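Local coordinates for protein xylosidase (Xanthomonas axonopodis pv. citri, PDB 6XN2) that probably hydrolyses xylo-oligosaccharides, as a xylosidase of glycoside hydrolase family 43, at residues 50-55 / 308-314; 118-123 / 169-173. One frame throughout, in Å; residues are numbered along the deposited sequence.

Contact 1 of 2, residues 50-55 / 308-314. With CA (calcium ion), chain D; XYP (beta-D-xylopyranose), chain E; GOL (glycerol), chain K.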
ATOM      1  N   ASP A  50      -6.241   3.264  -0.397  1.00 24.77           N
ATOM      2  CA  ASP A  50      -5.034   2.571   0.054  1.00 26.92           C
ATOM      3  C   ASP A  50      -5.282   1.558   1.175  1.00 26.56           C
ATOM      4  O   ASP A  50      -4.710   1.682   2.260  1.00 27.25           O
ATOM      5  CB  ASP A  50      -4.011   3.591   0.538  1.00 24.50           C
ATOM      6  CG  ASP A  50      -3.918   4.811  -0.373  1.00 31.43           C
ATOM      7  OD1 ASP A  50      -3.865   4.652  -1.609  1.00 29.24           O
ATOM      8  OD2 ASP A  50      -3.894   5.933   0.161  1.00 28.67           O
ATOM      9  N   PRO A  51      -6.128   0.552   0.921  1.00 28.51           N
ATOM     10  CA  PRO A  51      -6.512  -0.322   2.036  1.00 26.59           C
ATOM     11  C   PRO A  51      -5.402  -1.280   2.470  1.00 26.34           C
ATOM     12  O   PRO A  51      -4.867  -2.011   1.640  1.00 28.03           O
ATOM     13  CB  PRO A  51      -7.704  -1.093   1.469  1.00 28.20           C
ATOM     14  CG  PRO A  51      -7.424  -1.163  -0.000  1.00 26.49           C
ATOM     15  CD  PRO A  51      -6.722   0.122  -0.359  1.00 27.51           C
ATOM     16  N   SER A  52      -5.108  -1.331   3.747  1.00 26.65           N
ATOM     17  CA  SER A  52      -4.155  -2.276   4.267  1.00 26.36           C
ATOM     18  C   SER A  52      -4.924  -3.205   5.182  1.00 29.82           C
ATOM     19  O   SER A  52      -5.287  -2.838   6.239  1.00 27.47           O
ATOM     20  CB  SER A  52      -3.052  -1.561   5.011  1.00 28.60           C
ATOM     21  OG  SER A  52      -2.111  -1.010   4.149  1.00 27.02           O
ATOM     22  N   ALA A  53      -5.141  -4.426   4.724  1.00 25.76           N
ATOM     23  CA  ALA A  53      -5.966  -5.380   5.485  1.00 29.82           C
ATOM     24  C   ALA A  53      -5.111  -6.321   6.316  1.00 30.65           C
ATOM     25  O   ALA A  53      -4.133  -6.825   5.819  1.00 23.83           O
ATOM     26  CB  ALA A  53      -6.840  -6.151   4.552  1.00 31.48           C
ATOM     27  N   HIS A  54      -5.533  -6.524   7.556  1.00 28.92           N
ATOM     28  CA  HIS A  54      -4.823  -7.452   8.461  1.00 31.30           C
ATOM     29  C   HIS A  54      -5.838  -8.252   9.271  1.00 29.62           C
ATOM     30  O   HIS A  54      -6.897  -7.761   9.508  1.00 24.60           O
ATOM     31  CB  HIS A  54      -3.946  -6.660   9.422  1.00 28.80           C
ATOM     32  CG  HIS A  54      -2.784  -6.007   8.775  1.00 29.42           C
ATOM     33  ND1 HIS A  54      -1.558  -6.565   8.770  1.00 28.22           N
ATOM     34  CD2 HIS A  54      -2.663  -4.843   8.130  1.00 28.67           C
ATOM     35  CE1 HIS A  54      -0.733  -5.784   8.141  1.00 32.46           C
ATOM     36  NE2 HIS A  54      -1.381  -4.740   7.733  1.00 27.34           N
ATOM     37  N   VAL A  55      -5.466  -9.461   9.649  1.00 27.02           N
ATOM     38  CA  VAL A  55      -6.311 -10.266  10.559  1.00 30.73           C
ATOM     39  C   VAL A  55      -5.657 -10.152  11.929  1.00 30.83           C
ATOM     40  O   VAL A  55      -4.607 -10.726  12.115  1.00 29.11           O
ATOM     41  CB  VAL A  55      -6.432 -11.732  10.138  1.00 32.83           C
ATOM     42  CG1 VAL A  55      -7.059 -12.536  11.251  1.00 31.63           C
ATOM     43  CG2 VAL A  55      -7.234 -11.880   8.868  1.00 29.11           C
ATOM     44  N   HIS A 308      -4.018   1.264  -5.515  1.00 27.23           N
ATOM     45  CA  HIS A 308      -3.312   0.861  -4.326  1.00 25.99           C
ATOM     46  C   HIS A 308      -3.997  -0.343  -3.729  1.00 29.13           C
ATOM     47  O   HIS A 308      -5.160  -0.476  -3.870  1.00 25.85           O
ATOM     48  CB  HIS A 308      -3.373   1.981  -3.337  1.00 28.84           C
ATOM     49  CG  HIS A 308      -2.209   2.041  -2.419  1.00 27.02           C
ATOM     50  ND1 HIS A 308      -1.171   2.894  -2.635  1.00 29.39           N
ATOM     51  CD2 HIS A 308      -1.957   1.428  -1.253  1.00 28.16           C
ATOM     52  CE1 HIS A 308      -0.297   2.761  -1.669  1.00 33.82           C
ATOM     53  NE2 HIS A 308      -0.748   1.874  -0.825  1.00 25.00           N
ATOM     54  N   HIS A 309      -3.276  -1.180  -3.011  1.00 25.41           N
ATOM     55  CA  HIS A 309      -3.886  -2.390  -2.539  1.00 29.10           C
ATOM     56  C   HIS A 309      -3.212  -3.123  -1.416  1.00 25.33           C
ATOM     57  O   HIS A 309      -2.184  -2.747  -0.978  1.00 26.15           O
ATOM     58  CB  HIS A 309      -3.776  -3.373  -3.688  1.00 25.72           C
ATOM     59  CG  HIS A 309      -2.430  -4.021  -3.774  1.00 27.26           C
ATOM     60  ND1 HIS A 309      -1.272  -3.304  -3.902  1.00 24.82           N
ATOM     61  CD2 HIS A 309      -2.054  -5.305  -3.628  1.00 28.16           C
ATOM     62  CE1 HIS A 309      -0.248  -4.126  -3.901  1.00 29.50           C
ATOM     63  NE2 HIS A 309      -0.695  -5.343  -3.727  1.00 26.33           N
ATOM     64  N   SER A 310      -3.890  -4.125  -0.897  1.00 25.47           N
ATOM     65  CA  SER A 310      -3.237  -5.078  -0.023  1.00 28.91           C
ATOM     66  C   SER A 310      -3.776  -6.467  -0.333  1.00 28.17           C
ATOM     67  O   SER A 310      -4.801  -6.611  -1.001  1.00 29.62           O
ATOM     68  CB  SER A 310      -3.429  -4.709   1.450  1.00 27.46           C
ATOM     69  OG  SER A 310      -4.788  -4.722   1.832  1.00 26.00           O
ATOM     70  N   ILE A 311      -3.064  -7.482   0.136  1.00 28.81           N
ATOM     71  CA  ILE A 311      -3.468  -8.867  -0.048  1.00 27.10           C
ATOM     72  C   ILE A 311      -3.451  -9.572   1.301  1.00 29.99           C
ATOM     73  O   ILE A 311      -2.433  -9.580   2.000  1.00 29.72           O
ATOM     74  CB  ILE A 311      -2.549  -9.596  -1.040  1.00 25.02           C
ATOM     75  CG1 ILE A 311      -2.705  -9.007  -2.444  1.00 25.87           C
ATOM     76  CG2 ILE A 311      -2.828 -11.096  -1.021  1.00 28.92           C
ATOM     77  CD1 ILE A 311      -1.626  -9.449  -3.407  1.00 28.10           C
ATOM     78  N   CYS A 312      -4.587 -10.138   1.674  1.00 26.36           N
ATOM     79  CA  CYS A 312      -4.700 -10.667   3.049  1.00 30.21           C
ATOM     80  C   CYS A 312      -5.531 -11.944   3.101  1.00 33.78           C
ATOM     81  O   CYS A 312      -6.529 -12.020   2.430  1.00 29.72           O
ATOM     82  CB  CYS A 312      -5.408  -9.615   3.886  1.00 30.22           C
ATOM     83  SG  CYS A 312      -5.633 -10.071   5.615  1.00 32.84           S
ATOM     84  N   LEU A 313      -5.086 -12.899   3.896  1.00 30.88           N
ATOM     85  CA  LEU A 313      -5.813 -14.171   4.070  1.00 35.70           C
ATOM     86  C   LEU A 313      -6.769 -14.029   5.249  1.00 34.60           C
ATOM     87  O   LEU A 313      -6.327 -13.637   6.304  1.00 36.15           O
ATOM     88  CB  LEU A 313      -4.791 -15.272   4.333  1.00 34.58           C
ATOM     89  CG  LEU A 313      -5.356 -16.657   4.614  1.00 34.90           C
ATOM     90  CD1 LEU A 313      -6.196 -17.136   3.456  1.00 36.75           C
ATOM     91  CD2 LEU A 313      -4.235 -17.628   4.890  1.00 36.30           C
ATOM     92  N   PHE A 314      -8.045 -14.305   5.019  1.00 34.83           N
ATOM     93  CA  PHE A 314      -9.074 -14.263   6.054  1.00 36.26           C
ATOM     94  C   PHE A 314      -9.828 -15.590   6.029  1.00 38.32           C
ATOM     95  O   PHE A 314     -10.589 -15.853   5.100  1.00 35.66           O
ATOM     96  CB  PHE A 314     -10.033 -13.095   5.823  1.00 34.32           C
ATOM     97  CG  PHE A 314     -10.901 -12.765   7.010  1.00 34.65           C
ATOM     98  CD1 PHE A 314     -10.568 -13.204   8.281  1.00 34.81           C
ATOM     99  CD2 PHE A 314     -12.046 -12.002   6.850  1.00 33.99           C
ATOM    100  CE1 PHE A 314     -11.363 -12.890   9.374  1.00 34.49           C
ATOM    101  CE2 PHE A 314     -12.847 -11.690   7.934  1.00 35.94           C
ATOM    102  CZ  PHE A 314     -12.505 -12.132   9.197  1.00 34.06           C
TER
HETATM  103 CA    CA D 401      -0.016   0.373   1.197  1.00 32.72          CA
HETATM  104  O1  XYP E 402       0.215   8.715  -4.762  1.00 38.05           O
HETATM  105  C1  XYP E 402      -0.786   8.163  -3.939  1.00 41.49           C
HETATM  106  C2  XYP E 402      -0.121   7.564  -2.718  1.00 41.04           C
HETATM  107  C3  XYP E 402      -1.084   7.318  -1.600  1.00 36.80           C
HETATM  108  C4  XYP E 402      -1.943   8.542  -1.365  1.00 39.65           C
HETATM  109  C5  XYP E 402      -2.620   8.925  -2.649  1.00 38.44           C
HETATM  110  O2  XYP E 402       0.513   6.322  -2.992  1.00 38.59           O
HETATM  111  O3  XYP E 402      -0.229   7.081  -0.521  1.00 35.56           O
HETATM  112  O4  XYP E 402      -2.937   8.255  -0.434  1.00 38.52           O
HETATM  113  O5  XYP E 402      -1.671   9.211  -3.636  1.00 41.42           O
HETATM  114  C1  GOL K 408      -3.029 -10.926   8.100  1.00 29.64           C
HETATM  115  O1  GOL K 408      -3.683 -12.144   7.725  1.00 42.28           O
HETATM  116  C2  GOL K 408      -1.840 -11.140   9.010  1.00 27.08           C
HETATM  117  O2  GOL K 408      -0.663 -11.525   8.314  1.00 45.38           O
HETATM  118  C3  GOL K 408      -1.568 -10.011   9.954  1.00 33.46           C
HETATM  119  O3  GOL K 408      -0.407  -9.272   9.625  1.00 34.61           O
HETATM  120  O   HOH W   1      -1.939   1.478   2.616  1.00 22.45           O
HETATM  121  O   HOH W   2      -2.151  -1.100   1.444  1.00 30.72           O
HETATM  122  O   HOH W   3       0.575  -1.007   3.319  1.00 28.69           O
HETATM  123  O   HOH W   4       0.400  -1.482  -0.644  1.00 29.54           O
HETATM  124  O   HOH W   5       2.541   0.326   0.576  1.00 23.62           O
HETATM  125  O   HOH W   6       1.202   2.208   2.651  1.00 24.89           O
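The imidazole of His308 carries Asp50 on one face, CB standing 3.4 Å above the ring plane and toward its rim, while its edge turns to a calcium ion and, also near the ring plane, to water 2. The carboxylate of Asp50 is tilted 62° from the ring, with OD1 over the same face, 3.2 Å from CG of His308. Both residues lie at the pocket ends of their segments in the five-bladed beta-propeller of this family: 50-55 and 310-314 are the inner strands of two adjoining blades, running nearly parallel but joined by side chains rather than sheet pairing. Histidine suits its place because one ring can pack against the aspartate and bind metal. Its NE2 lies 2.6 Å from the calcium, whose remaining ligands here are six waters. Water 2 extends this hold to both strands, lying within hydrogen-bonding distance of O of Pro51, OG of Ser52 and O of His309, three acceptors for its two protons; OG of Ser52 also bonds to Pro120. On the pocket side, O4 of the xylose donates to OD2 of Asp50 at 2.6 Å.

Farther along, Ser310 supplies the direct link between the two strands. With OG held between its own backbone N and carbonyl carbon (chi1 62°), the hydroxyl donates to O of Pro51 at 2.7 Å, from above the carbonyl plane, and accepts from N of Ala53 at 2.9 Å. Small residues allow close approach next, CB of Ala53 meeting CB of Cys312. At the outer end, CG2 of Val55 reaches CD1 of Phe314 at 3.6 Å.

Contact 2 of 2, residues 118-123 / 169-173. With XYP (beta-D-xylopyranose), chain E.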
ATOM      1  N   TRP A 118      -0.946  10.084   4.285  1.00 28.21           N
ATOM      2  CA  TRP A 118      -1.139   9.140   3.198  1.00 29.19           C
ATOM      3  C   TRP A 118      -1.212   7.667   3.581  1.00 30.21           C
ATOM      4  O   TRP A 118      -1.276   7.358   4.713  1.00 28.52           O
ATOM      5  CB  TRP A 118      -0.119   9.425   2.100  1.00 30.08           C
ATOM      6  CG  TRP A 118      -0.403  10.705   1.335  1.00 33.36           C
ATOM      7  CD1 TRP A 118      -1.310  11.631   1.628  1.00 32.13           C
ATOM      8  CD2 TRP A 118       0.237  11.148   0.142  1.00 32.86           C
ATOM      9  NE1 TRP A 118      -1.294  12.629   0.706  1.00 31.35           N
ATOM     10  CE2 TRP A 118      -0.352  12.351  -0.223  1.00 32.51           C
ATOM     11  CE3 TRP A 118       1.237  10.631  -0.662  1.00 31.42           C
ATOM     12  CZ2 TRP A 118       0.026  13.041  -1.344  1.00 34.19           C
ATOM     13  CZ3 TRP A 118       1.609  11.321  -1.760  1.00 30.34           C
ATOM     14  CH2 TRP A 118       1.014  12.506  -2.094  1.00 29.68           C
ATOM     15  N   ALA A 119      -1.222   6.790   2.596  1.00 29.60           N
ATOM     16  CA  ALA A 119      -1.348   5.355   2.760  1.00 28.14           C
ATOM     17  C   ALA A 119      -0.677   4.688   3.955  1.00 23.19           C
ATOM     18  O   ALA A 119       0.467   4.492   3.940  1.00 23.75           O
ATOM     19  CB  ALA A 119      -0.908   4.678   1.501  1.00 26.16           C
ATOM     20  N   PRO A 120      -1.455   4.249   4.935  1.00 23.84           N
ATOM     21  CA  PRO A 120      -0.860   3.655   6.118  1.00 25.23           C
ATOM     22  C   PRO A 120      -0.905   2.151   6.198  1.00 30.61           C
ATOM     23  O   PRO A 120      -1.427   1.509   5.349  1.00 25.89           O
ATOM     24  CB  PRO A 120      -1.762   4.190   7.205  1.00 27.07           C
ATOM     25  CG  PRO A 120      -3.083   4.161   6.573  1.00 26.35           C
ATOM     26  CD  PRO A 120      -2.881   4.472   5.128  1.00 25.94           C
ATOM     27  N   ASP A 121      -0.337   1.617   7.262  1.00 25.05           N
ATOM     28  CA  ASP A 121      -0.398   0.180   7.498  1.00 26.43           C
ATOM     29  C   ASP A 121      -0.323  -0.065   8.995  1.00 25.02           C
ATOM     30  O   ASP A 121      -0.106   0.864   9.775  1.00 26.96           O
ATOM     31  CB  ASP A 121       0.731  -0.559   6.767  1.00 27.35           C
ATOM     32  CG  ASP A 121       0.449  -2.051   6.611  1.00 25.12           C
ATOM     33  OD1 ASP A 121      -0.681  -2.479   6.937  1.00 28.38           O
ATOM     34  OD2 ASP A 121       1.350  -2.792   6.165  1.00 27.50           O
ATOM     35  N   ALA A 122      -0.507  -1.310   9.406  1.00 27.18           N
ATOM     36  CA  ALA A 122      -0.486  -1.623  10.822  1.00 26.21           C
ATOM     37  C   ALA A 122       0.260  -2.916  11.081  1.00 28.77           C
ATOM     38  O   ALA A 122       0.444  -3.731  10.174  1.00 26.65           O
ATOM     39  CB  ALA A 122      -1.904  -1.705  11.366  1.00 25.95           C
ATOM     40  N   ALA A 123       0.700  -3.081  12.324  1.00 28.97           N
ATOM     41  CA  ALA A 123       1.357  -4.297  12.771  1.00 25.35           C
ATOM     42  C   ALA A 123       1.062  -4.525  14.245  1.00 26.49           C
ATOM     43  O   ALA A 123       0.699  -3.593  14.966  1.00 25.67           O
ATOM     44  CB  ALA A 123       2.865  -4.221  12.537  1.00 26.36           C
ATOM     45  N   ILE A 169       7.103   7.439   0.950  1.00 26.31           N
ATOM     46  CA  ILE A 169       5.792   7.067   1.450  1.00 26.16           C
ATOM     47  C   ILE A 169       5.413   5.603   1.430  1.00 26.33           C
ATOM     48  O   ILE A 169       6.249   4.768   1.310  1.00 25.68           O
ATOM     49  CB  ILE A 169       4.740   7.761   0.560  1.00 28.04           C
ATOM     50  CG1 ILE A 169       4.975   7.432  -0.895  1.00 27.99           C
ATOM     51  CG2 ILE A 169       4.819   9.244   0.629  1.00 28.58           C
ATOM     52  CD1 ILE A 169       3.896   7.927  -1.818  1.00 27.08           C
ATOM     53  N   ASP A 170       4.126   5.337   1.677  1.00 26.01           N
ATOM     54  CA  ASP A 170       3.527   4.018   1.471  1.00 27.58           C
ATOM     55  C   ASP A 170       4.157   2.865   2.256  1.00 24.32           C
ATOM     56  O   ASP A 170       4.588   1.868   1.664  1.00 24.22           O
ATOM     57  CB  ASP A 170       3.547   3.693  -0.025  1.00 27.14           C
ATOM     58  CG  ASP A 170       2.605   4.575  -0.812  1.00 32.44           C
ATOM     59  OD1 ASP A 170       1.973   5.462  -0.182  1.00 27.25           O
ATOM     60  OD2 ASP A 170       2.485   4.386  -2.045  1.00 26.83           O
ATOM     61  N   PRO A 171       4.168   2.955   3.564  1.00 24.20           N
ATOM     62  CA  PRO A 171       4.750   1.842   4.295  1.00 28.36           C
ATOM     63  C   PRO A 171       3.921   0.590   4.267  1.00 24.75           C
ATOM     64  O   PRO A 171       2.736   0.650   4.188  1.00 23.92           O
ATOM     65  CB  PRO A 171       4.742   2.341   5.722  1.00 24.30           C
ATOM     66  CG  PRO A 171       3.610   3.265   5.775  1.00 25.01           C
ATOM     67  CD  PRO A 171       3.593   3.945   4.456  1.00 25.23           C
ATOM     68  N   ALA A 172       4.594  -0.536   4.269  1.00 24.28           N
ATOM     69  CA  ALA A 172       3.928  -1.825   4.440  1.00 25.71           C
ATOM     70  C   ALA A 172       4.755  -2.658   5.403  1.00 26.21           C
ATOM     71  O   ALA A 172       5.952  -2.851   5.186  1.00 24.48           O
ATOM     72  CB  ALA A 172       3.764  -2.545   3.105  1.00 25.14           C
ATOM     73  N   VAL A 173       4.129  -3.144   6.468  1.00 24.32           N
ATOM     74  CA  VAL A 173       4.868  -3.920   7.458  1.00 25.27           C
ATOM     75  C   VAL A 173       4.470  -5.390   7.412  1.00 27.99           C
ATOM     76  O   VAL A 173       3.324  -5.750   7.700  1.00 28.86           O
ATOM     77  CB  VAL A 173       4.660  -3.386   8.875  1.00 25.78           C
ATOM     78  CG1 VAL A 173       5.355  -4.288   9.876  1.00 23.36           C
ATOM     79  CG2 VAL A 173       5.193  -1.971   8.972  1.00 26.36           C
TER
HETATM   80  O1  XYP E 402       0.215   8.715  -4.762  1.00 38.05           O
HETATM   81  C1  XYP E 402      -0.786   8.163  -3.939  1.00 41.49           C
HETATM   82  C2  XYP E 402      -0.121   7.564  -2.718  1.00 41.04           C
HETATM   83  C3  XYP E 402      -1.084   7.318  -1.600  1.00 36.80           C
HETATM   84  C4  XYP E 402      -1.943   8.542  -1.365  1.00 39.65           C
HETATM   85  C5  XYP E 402      -2.620   8.925  -2.649  1.00 38.44           C
HETATM   86  O2  XYP E 402       0.513   6.322  -2.992  1.00 38.59           O
HETATM   87  O3  XYP E 402      -0.229   7.081  -0.521  1.00 35.56           O
HETATM   88  O4  XYP E 402      -2.937   8.255  -0.434  1.00 38.52           O
HETATM   89  O5  XYP E 402      -1.671   9.211  -3.636  1.00 41.42           O
HETATM   90  O   HOH W   6       1.202   2.208   2.651  1.00 24.89           O
HETATM   91  O   HOH W   7       1.571  -5.478   5.557  1.00 25.15           O
HETATM   92  O   HOH W   8       1.892  -6.172  10.008  1.00 26.48           O
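Trp118 and Ile169 cross obliquely, CD1 of the isoleucine lying in the indole plane at the ring edge, 4.0 Å from CE3. Over one face of the indole lies the sugar: C4 of the xylose sits 3.6 Å above it, offset toward the rim, a fit for a flat apolar ring against a carbohydrate C-H surface. NE1 is tied to the carbonyl of Phe81, which helps to set the ring's rotation. Beside this platform Asp170 turns its carboxylate to two neighbouring hydroxyls, OD1 accepting from O3 at 2.8 Å and OD2 from O2 at 2.9 Å. The small side chain of Ala119 lets its own N approach O3 as well, as a longer donor.

Deeper in the contact, Asp121 extends across the gap, CG anti to its backbone N (chi1 -161°). Its OD2 accepts from N of Val173 at 2.8 Å on the anti side, 26° out of the carboxylate plane, while OD1 serves His54. Water 6 joins the carbonyls of Ala119 and Pro171, and CB of Ala123 packs on CG1 of Val173. Side chains and waters thus knit the inner strands of adjacent blades in the five-bladed beta-propeller of family 43, at whose axis the xylose pocket opens.

Overall arrangement
Contacts 1 and 2, with centres about 11 Å apart, are two seams round one propeller axis, separated by a third, where 50-55 and 118-123 meet directly. There NE2 of His54 lies 2.5 Å from OD1 of Asp121, a probable hydrogen bond, and OG of Ser52 lies 2.9 Å from O of Pro120, another. Water 6 belongs to both: a calcium ligand in contact 1, it bridges carbonyls in contact 2. The sugar is likewise shared. Each contact contributes one aspartate to it, and Glu257, from strand 257-264 of a further blade, also bonds to it. The metal lies deeper along the axis, with His308 between it and the pocket.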